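PDB 3UW2: Phosphoglucomutase/phosphomannomutase family protein from Burkholderia thailandensis, which probably moves a phosphate group between positions of a sugar phosphate, as a metal-dependent member of the phosphohexose mutase family. Local coordinates for residues V110-S115 and A178-E183; F261-D264 and R269-V272. All blocks are in the same frame, centred on the assembly; numbering follows the deposited sequence.

Contact 1 (V110-S115 and A178-E183); sequences VPLALS and ADQYVE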
# COMPACT_ATOMS: atom_id res chain seq x y z
N VAL A 110 14.20 13.09 -2.19
CA VAL A 110 15.08 14.08 -1.52
C VAL A 110 16.46 14.14 -2.13
O VAL A 110 16.91 13.20 -2.78
CB VAL A 110 15.26 13.82 0.01
CG1 VAL A 110 13.88 13.72 0.73
CG2 VAL A 110 16.14 12.57 0.26
N PRO A 111 17.17 15.26 -1.90
CA PRO A 111 18.55 15.39 -2.41
C PRO A 111 19.41 14.29 -1.79
O PRO A 111 19.20 13.93 -0.63
CB PRO A 111 19.00 16.76 -1.91
CG PRO A 111 17.72 17.51 -1.64
CD PRO A 111 16.63 16.50 -1.33
N LEU A 112 20.33 13.71 -2.56
CA LEU A 112 21.11 12.57 -2.09
C LEU A 112 22.51 13.06 -2.02
O LEU A 112 23.01 13.59 -3.02
CB LEU A 112 21.07 11.44 -3.13
CG LEU A 112 19.65 10.92 -3.29
CD1 LEU A 112 19.51 9.91 -4.42
CD2 LEU A 112 19.18 10.33 -1.96
N ALA A 113 23.17 12.81 -0.89
CA ALA A 113 24.55 13.33 -0.68
C ALA A 113 25.54 12.33 -1.26
O ALA A 113 26.30 11.74 -0.51
CB ALA A 113 24.80 13.56 0.79
N LEU A 114 25.49 12.14 -2.57
CA LEU A 114 26.40 11.25 -3.31
C LEU A 114 27.88 11.73 -3.30
O LEU A 114 28.16 12.89 -3.08
CB LEU A 114 25.92 11.09 -4.74
CG LEU A 114 24.49 10.58 -4.97
CD1 LEU A 114 24.27 10.45 -6.45
CD2 LEU A 114 24.12 9.29 -4.19
N SER A 115 28.83 10.82 -3.54
CA SER A 115 30.24 11.14 -3.33
C SER A 115 30.73 12.13 -4.38
O SER A 115 31.64 12.91 -4.12
CB SER A 115 31.09 9.87 -3.30
OG SER A 115 31.32 9.38 -4.61
N ALA A 178 19.60 5.16 4.63
CA ALA A 178 18.91 4.85 5.91
C ALA A 178 19.04 5.93 6.99
O ALA A 178 18.07 6.27 7.66
CB ALA A 178 19.38 3.49 6.44
N ASP A 179 20.25 6.45 7.16
CA ASP A 179 20.48 7.45 8.19
C ASP A 179 19.66 8.71 7.86
O ASP A 179 19.07 9.27 8.78
CB ASP A 179 21.95 7.88 8.25
CG ASP A 179 22.85 6.81 8.85
OD1 ASP A 179 22.36 5.79 9.37
OD2 ASP A 179 24.07 7.02 8.77
N GLN A 180 19.69 9.18 6.60
CA GLN A 180 18.86 10.36 6.24
C GLN A 180 17.38 10.06 6.54
O GLN A 180 16.65 10.90 7.03
CB GLN A 180 18.90 10.69 4.76
CG GLN A 180 20.13 11.41 4.32
CD GLN A 180 20.09 11.69 2.84
OE1 GLN A 180 20.90 11.18 2.07
NE2 GLN A 180 19.17 12.54 2.44
N TYR A 181 16.95 8.87 6.19
CA TYR A 181 15.52 8.53 6.43
C TYR A 181 15.14 8.58 7.93
O TYR A 181 14.20 9.26 8.37
CB TYR A 181 15.29 7.16 5.88
CG TYR A 181 13.85 6.63 6.04
CD1 TYR A 181 12.83 7.02 5.16
CD2 TYR A 181 13.57 5.70 7.02
CE1 TYR A 181 11.51 6.46 5.32
CE2 TYR A 181 12.31 5.17 7.20
CZ TYR A 181 11.27 5.55 6.33
OH TYR A 181 9.99 4.98 6.49
N VAL A 182 15.87 7.83 8.74
CA VAL A 182 15.59 7.79 10.17
C VAL A 182 15.67 9.19 10.77
O VAL A 182 14.76 9.58 11.52
CB VAL A 182 16.54 6.82 10.93
CG1 VAL A 182 16.27 6.87 12.45
CG2 VAL A 182 16.34 5.38 10.36
N GLU A 183 16.72 9.94 10.43
CA GLU A 183 16.89 11.27 11.01
C GLU A 183 15.80 12.21 10.57
O GLU A 183 15.45 13.17 11.29
CB GLU A 183 18.25 11.87 10.62
CG GLU A 183 19.37 11.14 11.33
CD GLU A 183 20.72 11.32 10.65
OE1 GLU A 183 21.09 12.49 10.35
OE2 GLU A 183 21.41 10.31 10.42

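Contact 2 (F261-D264 and R269-V272); sequences FAFD and RLGV. With ZN (zinc ion), chain K.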
# COMPACT_ATOMS: atom_id res chain seq x y z
N PHE A 261 2.36 -3.90 16.10
CA PHE A 261 2.45 -3.46 14.67
C PHE A 261 2.94 -4.65 13.84
O PHE A 261 3.90 -5.30 14.21
CB PHE A 261 3.52 -2.38 14.46
CG PHE A 261 3.15 -0.99 14.94
CD1 PHE A 261 1.87 -0.68 15.41
CD2 PHE A 261 4.11 0.04 14.86
CE1 PHE A 261 1.56 0.63 15.83
CE2 PHE A 261 3.83 1.33 15.30
CZ PHE A 261 2.53 1.64 15.75
N ALA A 262 2.30 -4.92 12.71
CA ALA A 262 2.76 -5.99 11.79
C ALA A 262 2.93 -5.41 10.37
O ALA A 262 2.05 -4.66 9.92
CB ALA A 262 1.76 -7.12 11.78
N PHE A 263 4.07 -5.69 9.70
CA PHE A 263 4.37 -5.07 8.43
C PHE A 263 4.20 -6.10 7.37
O PHE A 263 4.39 -7.29 7.62
CB PHE A 263 5.81 -4.53 8.43
CG PHE A 263 5.99 -3.35 9.32
CD1 PHE A 263 5.53 -2.09 8.91
CD2 PHE A 263 6.61 -3.47 10.55
CE1 PHE A 263 5.73 -0.99 9.73
CE2 PHE A 263 6.77 -2.38 11.38
CZ PHE A 263 6.34 -1.12 10.96
N ASP A 264 3.83 -5.67 6.18
CA ASP A 264 3.86 -6.57 5.06
C ASP A 264 5.32 -6.68 4.56
O ASP A 264 6.21 -6.04 5.11
CB ASP A 264 2.89 -6.13 3.97
CG ASP A 264 3.40 -4.98 3.15
OD1 ASP A 264 4.30 -4.20 3.53
OD2 ASP A 264 2.77 -4.82 2.11
N ARG A 269 2.87 -1.31 4.00
CA ARG A 269 1.60 -1.49 4.69
C ARG A 269 1.82 -1.83 6.17
O ARG A 269 2.72 -2.64 6.50
CB ARG A 269 0.75 -2.60 4.07
CG ARG A 269 0.30 -2.33 2.65
CD ARG A 269 -0.75 -3.37 2.21
NE ARG A 269 -0.13 -4.64 1.84
CZ ARG A 269 -0.81 -5.76 1.58
NH1 ARG A 269 -2.14 -5.80 1.63
NH2 ARG A 269 -0.13 -6.87 1.26
N LEU A 270 1.00 -1.23 7.03
CA LEU A 270 1.03 -1.48 8.49
C LEU A 270 -0.32 -2.07 8.96
O LEU A 270 -1.40 -1.50 8.66
CB LEU A 270 1.29 -0.15 9.24
CG LEU A 270 1.16 -0.16 10.78
CD1 LEU A 270 2.35 -0.82 11.40
CD2 LEU A 270 1.03 1.28 11.30
N GLY A 271 -0.21 -3.19 9.69
CA GLY A 271 -1.33 -3.77 10.48
C GLY A 271 -1.19 -3.37 11.95
O GLY A 271 -0.06 -3.34 12.47
N VAL A 272 -2.32 -3.11 12.63
CA VAL A 272 -2.35 -2.55 13.99
C VAL A 272 -3.30 -3.40 14.79
O VAL A 272 -4.46 -3.60 14.40
CB VAL A 272 -2.88 -1.06 14.02
CG1 VAL A 272 -3.04 -0.55 15.46
CG2 VAL A 272 -1.98 -0.14 13.20
ZN ZN K . 3.71 -3.99 0.32

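Contact 1 (V110-S115 and A178-E183)
Q180 reaches from the first turn of helix 178-186 to the chain around P111, and every close approach between 110-115 and 178-183 involves its side chain. The polar part is a single weak hydrogen bond: Q180 NE2 donates to the backbone carbonyl P111 O over 3.4 Å, long for such a bond but nearly straight at 165°. The chain beyond CG is fully extended (chi2 180°), which carries the amide across a gap where the nearest CA atoms, those of L112 and Q180, lie 8.9 Å apart. At the other end of the amide, Q180 OE1 remains 4.1 Å from A113 N, too far to bond; it is hydrogen-bonded instead to the hydroxyl of Y175, whose oxygen also takes a weak hydrogen bond from A113 N.

The van der Waals part is small and consists of methyl groups against the Q180 amide. V110 CG2 lies 3.7 Å from Q180 NE2, the two side chains running past each other in opposite directions, and L112 CD2 comes within 4.5 Å of Q180 OE1. Only 115 Å² is buried in all. Beside the pair, Q180 also touches F106 of helix 101-107.

The chain then folds through an inverse gamma turn centred on A113, closed by a weak bond from L114 N to L112 O. The arrangement is a light helix-to-loop contact between the first and second alpha/beta/alpha domains of the family, well away from the zinc site.

Contact 2 (F261-D264 and R269-V272)
R269 meets D264 through both backbone and side chain. Its NE points at D264 OD2 in a salt bridge of 2.9 Å, nearly straight at 166°, with the oxygen close to the guanidinium plane and at its edge. The carboxylate is met from above its own plane, and the two flat groups stand 75° apart. A bend at chi3 turns NE back to this oxygen, which also binds the zinc ion at 2.2 Å, so one atom serves metal and arginine together; the positive charge would probably help balance the cluster of aspartates. R269 N reaches the other oxygen, D264 OD1, in a longer, bent bond of 3.3 Å, again from above the carboxylate plane, while R269 O accepts D264 N.

L270 comes next, on the sheet face shared with F261 and F263. With CG anti to the backbone N, its CD1 touches both aromatic side chains, 3.6 Å from F261 CB and 3.8 Å from F263 CE1. Helix 364-375 adds T367 against L270.

G271 pairs with A262 through two backbone bonds, A262 N to G271 O and G271 N to A262 O, the second only 2.7 Å long.

V272 closes the segment opposite F261 in a non-hydrogen-bonded pair, its CG2 4.5 Å from F261 CD1 in a looser contact.

The strand axes run antiparallel at 153°, forming a beta hairpin at one edge of the domain II sheet. Its connecting loop supplies D266 and D268, which join D264 around zinc: the aspartate-rich metal-binding loop of phosphohexose mutases, where magnesium is the usual ion.

Overall arrangement
Contact 1 sits towards the periphery, its centre about 23 Å from that of the chain, and is partly buried; contact 2, at about 11 Å, is buried. They share no secondary-structure element and do not touch: their nearest atoms are about 8 Å apart and their centres 25 Å. Helix 206-216 nevertheless borders both, meeting A178 and V182 on the helix of contact 1 and F263 of contact 2. The chemistry follows the setting. Contact 1 joins the first and second domains through one weak hydrogen bond from a side-chain amide, whereas contact 2 buries 394 Å² between neighbouring strands of one domain and combines regular sheet bonds, an apolar cluster and a charged, metal-binding end.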